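Probable mannosyltransferase KTR4 (Saccharomyces cerevisiae, PDB 5A07) is a probable mannosyltransferase of the GT-A glycosyltransferase fold, here with GDP and a manganese ion bound. Local coordinates at residues Asp118-Ser121 with Ser122-Leu126; Phe150-Gly153 with Ile154-Ile157; Pro220-Ser223 with Lys224-Tyr227. All coordinates share one frame; numbering follows the deposited sequence.

Contact 1. Residues Asp118-Ser121 with Ser122-Leu126; sequences DIIS and SIQQL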
loop_
_atom_site.group_PDB
_atom_site.type_symbol
_atom_site.label_atom_id
_atom_site.label_comp_id
_atom_site.label_asym_id
_atom_site.label_seq_id
_atom_site.Cartn_x
_atom_site.Cartn_y
_atom_site.Cartn_z
ATOM N N ASP B 118 8.712 14.463 -12.879
ATOM C CA ASP B 118 8.858 13.169 -12.185
ATOM C C ASP B 118 7.629 12.324 -12.377
ATOM O O ASP B 118 7.722 11.128 -12.483
ATOM C CB ASP B 118 9.146 13.432 -10.699
ATOM C CG ASP B 118 10.600 13.792 -10.463
ATOM O OD1 ASP B 118 11.408 13.655 -11.425
ATOM O OD2 ASP B 118 10.949 14.205 -9.357
ATOM N N ILE B 119 6.469 12.946 -12.414
ATOM C CA ILE B 119 5.260 12.185 -12.718
ATOM C C ILE B 119 5.191 11.796 -14.138
ATOM O O ILE B 119 4.741 10.670 -14.461
ATOM C CB ILE B 119 3.947 12.865 -12.207
ATOM C CG1 ILE B 119 2.848 11.816 -12.057
ATOM C CG2 ILE B 119 3.484 14.009 -13.125
ATOM C CD1 ILE B 119 3.037 10.727 -11.030
ATOM N N ILE B 120 5.673 12.637 -15.051
ATOM C CA ILE B 120 5.777 12.207 -16.431
ATOM C C ILE B 120 6.605 10.915 -16.613
ATOM O O ILE B 120 6.257 10.006 -17.401
ATOM C CB ILE B 120 6.315 13.375 -17.310
ATOM C CG1 ILE B 120 5.166 14.363 -17.588
ATOM C CG2 ILE B 120 6.857 12.818 -18.647
ATOM C CD1 ILE B 120 5.643 15.639 -18.293
ATOM N N SER B 121 7.721 10.885 -15.931
ATOM C CA SER B 121 8.649 9.731 -15.965
ATOM C C SER B 121 7.880 8.429 -15.540
ATOM O O SER B 121 7.881 7.393 -16.262
ATOM C CB SER B 121 9.785 10.035 -14.991
ATOM O OG SER B 121 10.652 8.953 -15.014
ATOM N N SER B 122 7.114 8.560 -14.480
ATOM C CA SER B 122 6.293 7.438 -13.985
ATOM C C SER B 122 5.244 7.041 -14.980
ATOM O O SER B 122 5.067 5.851 -15.242
ATOM C CB SER B 122 5.638 7.785 -12.638
ATOM O OG SER B 122 6.565 8.119 -11.647
ATOM N N ILE B 123 4.554 8.003 -15.554
ATOM C CA ILE B 123 3.501 7.740 -16.512
ATOM C C ILE B 123 4.037 7.047 -17.744
ATOM O O ILE B 123 3.473 6.100 -18.236
ATOM C CB ILE B 123 2.794 9.031 -16.850
ATOM C CG1 ILE B 123 1.985 9.537 -15.651
ATOM C CG2 ILE B 123 1.922 8.821 -18.006
ATOM C CD1 ILE B 123 1.620 11.023 -15.774
ATOM N N GLN B 124 5.193 7.492 -18.226
ATOM C CA GLN B 124 5.762 6.897 -19.438
ATOM C C GLN B 124 6.115 5.408 -19.229
ATOM O O GLN B 124 5.891 4.553 -20.095
ATOM C CB GLN B 124 7.021 7.685 -19.866
ATOM C CG GLN B 124 6.615 9.028 -20.488
ATOM C CD GLN B 124 7.802 9.877 -20.874
ATOM O OE1 GLN B 124 8.776 9.848 -20.171
ATOM N NE2 GLN B 124 7.659 10.716 -21.885
ATOM N N GLN B 125 6.666 5.115 -18.109
ATOM C CA GLN B 125 6.914 3.734 -17.765
ATOM C C GLN B 125 5.672 2.884 -17.563
ATOM O O GLN B 125 5.631 1.690 -18.002
ATOM C CB GLN B 125 7.806 3.712 -16.536
ATOM C CG GLN B 125 9.171 4.206 -17.005
ATOM C CD GLN B 125 10.091 4.129 -15.909
ATOM O OE1 GLN B 125 10.266 5.131 -15.227
ATOM N NE2 GLN B 125 10.472 2.951 -15.561
ATOM N N LEU B 126 4.646 3.449 -16.939
ATOM C CA LEU B 126 3.392 2.686 -16.737
ATOM C C LEU B 126 2.735 2.474 -18.099
ATOM O O LEU B 126 2.146 1.403 -18.359
ATOM C CB LEU B 126 2.423 3.440 -15.814
ATOM C CG LEU B 126 1.056 2.812 -15.623
ATOM C CD1 LEU B 126 1.237 1.495 -14.974
ATOM C CD2 LEU B 126 0.214 3.774 -14.770
#
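Ser122 meets Asp118 and Ile119 one turn back along the same helix. Its N-H gives only a weak bond to Asp118 O, at 3.3 Å. Chi1 of -58° sets OG opposite the carbonyl carbon, and there it bonds with Glu232 O and Val235 N. Glu232 belongs to the manganese site, so Ser122 probably helps to hold the loop that carries this metal-site residue.

Ile123 follows with a firmer backbone bond, Ile123 N to Ile119 O at 2.9 Å. The two side chains meet at an oblique angle. CD1 of Ile123 comes to 4.0 Å from CG1 of Ile119. Ile123 CG1 lies beside Ile119 O, at 3.2 Å.

Gln124 bonds through its N to Ile120 O at 2.9 Å. Its extended chain crosses the Ile120 side chain at a slant. Ile120 CG2 rests over the flat amide, 3.8 Å from Gln124 CD and about as far from both terminal atoms.

Gln125 comes next. Its N reaches Ser121 O at 3.2 Å in a nearly straight bond (169°).

Ile119, Ile120 and Ile123 all touch Ile154 of helix 148-156, and Ile123 also packs on Phe140. This is the regular i to i+4 ladder of the helix that connects parallel strands 105-110 and 138-142, a beta-alpha-beta unit of the nucleotide-binding part of a GT-A fold.

Contact 2. Residues Phe150-Gly153 with Ile154-Ile157; sequences FKDG and IKSI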
loop_
_atom_site.group_PDB
_atom_site.type_symbol
_atom_site.label_atom_id
_atom_site.label_comp_id
_atom_site.label_asym_id
_atom_site.label_seq_id
_atom_site.Cartn_x
_atom_site.Cartn_y
_atom_site.Cartn_z
ATOM N N PHE B 150 1.082 22.529 -16.448
ATOM C CA PHE B 150 0.974 21.122 -15.943
ATOM C C PHE B 150 0.114 20.258 -16.823
ATOM O O PHE B 150 0.568 19.224 -17.369
ATOM C CB PHE B 150 0.524 21.107 -14.503
ATOM C CG PHE B 150 0.604 19.748 -13.884
ATOM C CD1 PHE B 150 -0.375 18.841 -14.114
ATOM C CD2 PHE B 150 1.693 19.394 -13.130
ATOM C CE1 PHE B 150 -0.326 17.581 -13.584
ATOM C CE2 PHE B 150 1.760 18.142 -12.554
ATOM C CZ PHE B 150 0.768 17.239 -12.775
ATOM N N LYS B 151 -1.124 20.675 -17.037
ATOM C CA LYS B 151 -2.021 19.931 -17.852
ATOM C C LYS B 151 -1.524 19.704 -19.236
ATOM O O LYS B 151 -1.622 18.577 -19.789
ATOM C CB LYS B 151 -3.381 20.620 -17.885
ATOM C CG LYS B 151 -3.972 20.811 -16.503
ATOM C CD LYS B 151 -5.382 21.406 -16.622
ATOM C CE LYS B 151 -5.808 21.967 -15.290
ATOM N NZ LYS B 151 -7.191 22.582 -15.494
ATOM N N ASP B 152 -1.006 20.764 -19.858
ATOM C CA ASP B 152 -0.490 20.632 -21.223
ATOM C C ASP B 152 0.717 19.663 -21.260
ATOM O O ASP B 152 0.890 18.896 -22.259
ATOM C CB ASP B 152 -0.013 22.015 -21.750
ATOM C CG ASP B 152 -1.209 22.956 -22.121
ATOM O OD1 ASP B 152 -2.298 22.431 -22.421
ATOM O OD2 ASP B 152 -0.984 24.170 -22.142
ATOM N N GLY B 153 1.542 19.736 -20.231
ATOM C CA GLY B 153 2.724 18.872 -20.156
ATOM C C GLY B 153 2.296 17.396 -20.116
ATOM O O GLY B 153 2.807 16.542 -20.835
ATOM N N ILE B 154 1.338 17.104 -19.258
ATOM C CA ILE B 154 0.791 15.758 -19.178
ATOM C C ILE B 154 0.224 15.302 -20.492
ATOM O O ILE B 154 0.487 14.187 -21.011
ATOM C CB ILE B 154 -0.307 15.689 -18.076
ATOM C CG1 ILE B 154 0.274 15.923 -16.675
ATOM C CG2 ILE B 154 -1.018 14.350 -18.137
ATOM C CD1 ILE B 154 1.368 14.938 -16.233
ATOM N N LYS B 155 -0.600 16.150 -21.098
ATOM C CA LYS B 155 -1.209 15.737 -22.335
ATOM C C LYS B 155 -0.180 15.533 -23.447
ATOM O O LYS B 155 -0.383 14.687 -24.314
ATOM C CB LYS B 155 -2.310 16.705 -22.794
ATOM C CG LYS B 155 -3.533 16.573 -21.903
ATOM C CD LYS B 155 -4.636 17.537 -22.330
ATOM C CE LYS B 155 -4.354 18.908 -21.775
ATOM N NZ LYS B 155 -5.618 19.711 -21.778
ATOM N N SER B 156 0.869 16.330 -23.449
ATOM C CA SER B 156 1.842 16.223 -24.554
ATOM C C SER B 156 2.524 14.843 -24.571
ATOM O O SER B 156 3.070 14.442 -25.615
ATOM C CB SER B 156 2.879 17.366 -24.429
ATOM O OG SER B 156 3.785 17.104 -23.387
ATOM N N ILE B 157 2.537 14.117 -23.416
ATOM C CA ILE B 157 3.298 12.871 -23.369
ATOM C C ILE B 157 2.432 11.625 -23.429
ATOM O O ILE B 157 2.942 10.525 -23.352
ATOM C CB ILE B 157 4.329 12.887 -22.206
ATOM C CG1 ILE B 157 3.668 13.189 -20.855
ATOM C CG2 ILE B 157 5.358 13.946 -22.483
ATOM C CD1 ILE B 157 3.123 11.962 -20.206
#
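Phe150 and Ile154 lie side by side and point the same way, one helical turn apart. Chi1 of -171° carries the Phe150 ring away from its own backbone N and alongside the isoleucine. Ile154 CG1 comes to 3.6 Å from ring atom CE1 at an oblique angle, and Ile154 CD1 follows past CE1 and CZ. The backbone supports the pair with a bond from Ile154 N to Phe150 O at 2.9 Å.

Both residues face inward onto Leu116 of helix 116-131, and Phe150 also touches Phe166 of strand 164-168. Helix 148-156 is the connection of a beta-alpha-beta unit, between strands 138-142 and 164-168.

On the solvent side, the exposed Lys155 bends at chi3 (-81°), which brings its CE to 3.4 Å from Lys151 O. Its NZ stays 4.3 Å from Asp152 OD1, beyond a salt bridge, so any attraction between the two charges is probably mild.

Ser156 grips two carbonyls of the preceding turn. Its N bonds to Asp152 O at 2.8 Å, with a bent angle of 144°. Its OG, set between the backbone N and the carbonyl carbon, donates a hydrogen bond to Gly153 O at 2.8 Å. Ile157 CG1 packs against that same Gly153 O at 3.5 Å.

Contact 3. Residues Pro220-Ser223 with Lys224-Tyr227; sequences PLLS and KYKY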
loop_
_atom_site.group_PDB
_atom_site.type_symbol
_atom_site.label_atom_id
_atom_site.label_comp_id
_atom_site.label_asym_id
_atom_site.label_seq_id
_atom_site.Cartn_x
_atom_site.Cartn_y
_atom_site.Cartn_z
ATOM N N PRO B 220 -14.897 14.144 -5.652
ATOM C CA PRO B 220 -15.904 13.988 -6.686
ATOM C C PRO B 220 -15.483 13.263 -7.978
ATOM O O PRO B 220 -16.278 12.551 -8.563
ATOM C CB PRO B 220 -16.306 15.456 -7.028
ATOM C CG PRO B 220 -16.041 16.175 -5.809
ATOM C CD PRO B 220 -14.828 15.529 -5.150
ATOM N N LEU B 221 -14.235 13.449 -8.432
ATOM C CA LEU B 221 -13.839 12.825 -9.685
ATOM C C LEU B 221 -13.764 11.316 -9.565
ATOM O O LEU B 221 -13.797 10.615 -10.618
ATOM C CB LEU B 221 -12.527 13.386 -10.187
ATOM C CG LEU B 221 -12.574 14.819 -10.673
ATOM C CD1 LEU B 221 -11.151 15.239 -11.025
ATOM C CD2 LEU B 221 -13.469 14.937 -11.893
ATOM N N LEU B 222 -13.649 10.831 -8.329
ATOM C CA LEU B 222 -13.459 9.396 -8.099
ATOM C C LEU B 222 -14.787 8.683 -7.804
ATOM O O LEU B 222 -14.820 7.474 -7.631
ATOM C CB LEU B 222 -12.452 9.208 -6.950
ATOM C CG LEU B 222 -10.986 9.544 -7.339
ATOM C CD1 LEU B 222 -10.109 9.077 -6.210
ATOM C CD2 LEU B 222 -10.499 8.877 -8.581
ATOM N N SER B 223 -15.866 9.456 -7.740
ATOM C CA SER B 223 -17.179 8.852 -7.329
ATOM C C SER B 223 -17.564 7.837 -8.387
ATOM O O SER B 223 -18.217 6.895 -8.113
ATOM C CB SER B 223 -18.281 9.939 -7.164
ATOM O OG SER B 223 -18.699 10.384 -8.477
ATOM N N LYS B 224 -17.170 8.024 -9.648
ATOM C CA LYS B 224 -17.558 7.092 -10.688
ATOM C C LYS B 224 -16.669 5.834 -10.820
ATOM O O LYS B 224 -16.850 5.038 -11.747
ATOM C CB LYS B 224 -17.579 7.843 -12.037
ATOM C CG LYS B 224 -16.261 8.511 -12.485
ATOM C CD LYS B 224 -16.407 9.276 -13.816
ATOM C CE LYS B 224 -15.162 10.059 -14.166
ATOM N NZ LYS B 224 -14.825 11.190 -13.251
ATOM N N TYR B 225 -15.639 5.691 -10.010
ATOM C CA TYR B 225 -14.723 4.527 -10.177
ATOM C C TYR B 225 -14.864 3.548 -9.001
ATOM O O TYR B 225 -15.027 3.980 -7.868
ATOM C CB TYR B 225 -13.287 4.995 -10.274
ATOM C CG TYR B 225 -12.965 5.862 -11.456
ATOM C CD1 TYR B 225 -13.066 5.390 -12.716
ATOM C CD2 TYR B 225 -12.660 7.177 -11.288
ATOM C CE1 TYR B 225 -12.755 6.173 -13.812
ATOM C CE2 TYR B 225 -12.363 7.991 -12.347
ATOM C CZ TYR B 225 -12.399 7.481 -13.610
ATOM O OH TYR B 225 -12.110 8.325 -14.656
ATOM N N LYS B 226 -14.648 2.265 -9.314
ATOM C CA LYS B 226 -14.529 1.214 -8.333
ATOM C C LYS B 226 -13.046 0.923 -7.950
ATOM O O LYS B 226 -12.756 0.535 -6.801
ATOM C CB LYS B 226 -15.180 -0.078 -8.898
ATOM C CG LYS B 226 -15.103 -1.278 -7.952
ATOM C CD LYS B 226 -15.921 -2.424 -8.473
ATOM C CE LYS B 226 -15.732 -3.715 -7.693
ATOM N NZ LYS B 226 -15.978 -3.595 -6.249
ATOM N N TYR B 227 -12.125 1.139 -8.907
ATOM C CA TYR B 227 -10.703 0.762 -8.699
ATOM C C TYR B 227 -9.811 1.939 -8.950
ATOM O O TYR B 227 -10.095 2.722 -9.888
ATOM C CB TYR B 227 -10.306 -0.298 -9.668
ATOM C CG TYR B 227 -10.957 -1.627 -9.450
ATOM C CD1 TYR B 227 -10.560 -2.460 -8.397
ATOM C CD2 TYR B 227 -12.016 -2.031 -10.231
ATOM C CE1 TYR B 227 -11.155 -3.662 -8.174
ATOM C CE2 TYR B 227 -12.612 -3.261 -10.006
ATOM C CZ TYR B 227 -12.174 -4.089 -8.991
ATOM O OH TYR B 227 -12.805 -5.332 -8.740
#
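This is a local turn contact at the surface, a type I beta turn from Leu222 to Tyr225. It lies in the loop that leads from helix 203-214 to strand 227-230. The turn is closed by Tyr225 N bonding to Leu222 O at 3.1 Å. The N-H points almost straight at the oxygen (168°), but the donor stands well above the carbonyl plane rather than on a lone pair. Arg330 NH2 also bonds to Leu222 O, and Arg330 NH1 to Tyr225 O, so one guanidinium holds carbonyls at both ends of the turn.

Lys224 gives a second tie. Chi1 of 58° puts its CG between the backbone N and the carbonyl carbon. The chain then runs out extended and bends at its last torsion. This brings NZ back to Leu221 O, a hydrogen bond of 2.9 Å. The ammonium is shared, because NZ also forms a salt bridge with Glu165. On the way, Lys224 CG sits 3.9 Å above the centre of one face of the Tyr225 ring.

The ring has further neighbours in the turn. Leu222 CD2 touches Tyr225 CD2 at 3.9 Å, and the two side chains cross at about a right angle. Tyr225 CE2 comes to 3.5 Å from Leu221 O. Both the leucine methyl and this oxygen approach the ring obliquely.

Leu222 and Tyr225 both turn onto the sheet, against Thr106 of strand 105-110 and Thr139 of strand 138-142. Tyr227 begins strand 227-230, which runs parallel to 105-110 and antiparallel to 322-325, with helix 245-251 beside it.

In the fold
Along the chain the three contacts follow in series; none nests in or crosses another. Each is local and closes no more than a turn of backbone. Contact 1 lies on the helix after strand 105-110, and contact 2 on the helix after strand 138-142. These successive crossover helices pack together: Ile120 CG1 meets Ile157 CG1 at 3.8 Å, and Ile120 CD1 lies 3.9 Å from Gly153 O. Contact 3 comes later, just before strand 227-230. It touches neither, with nearest atoms about 11 Å from contact 1 and 9 Å from contact 2. The mixed sheet links all three, since strand 105-110 pairs with both 138-142 and 227-230.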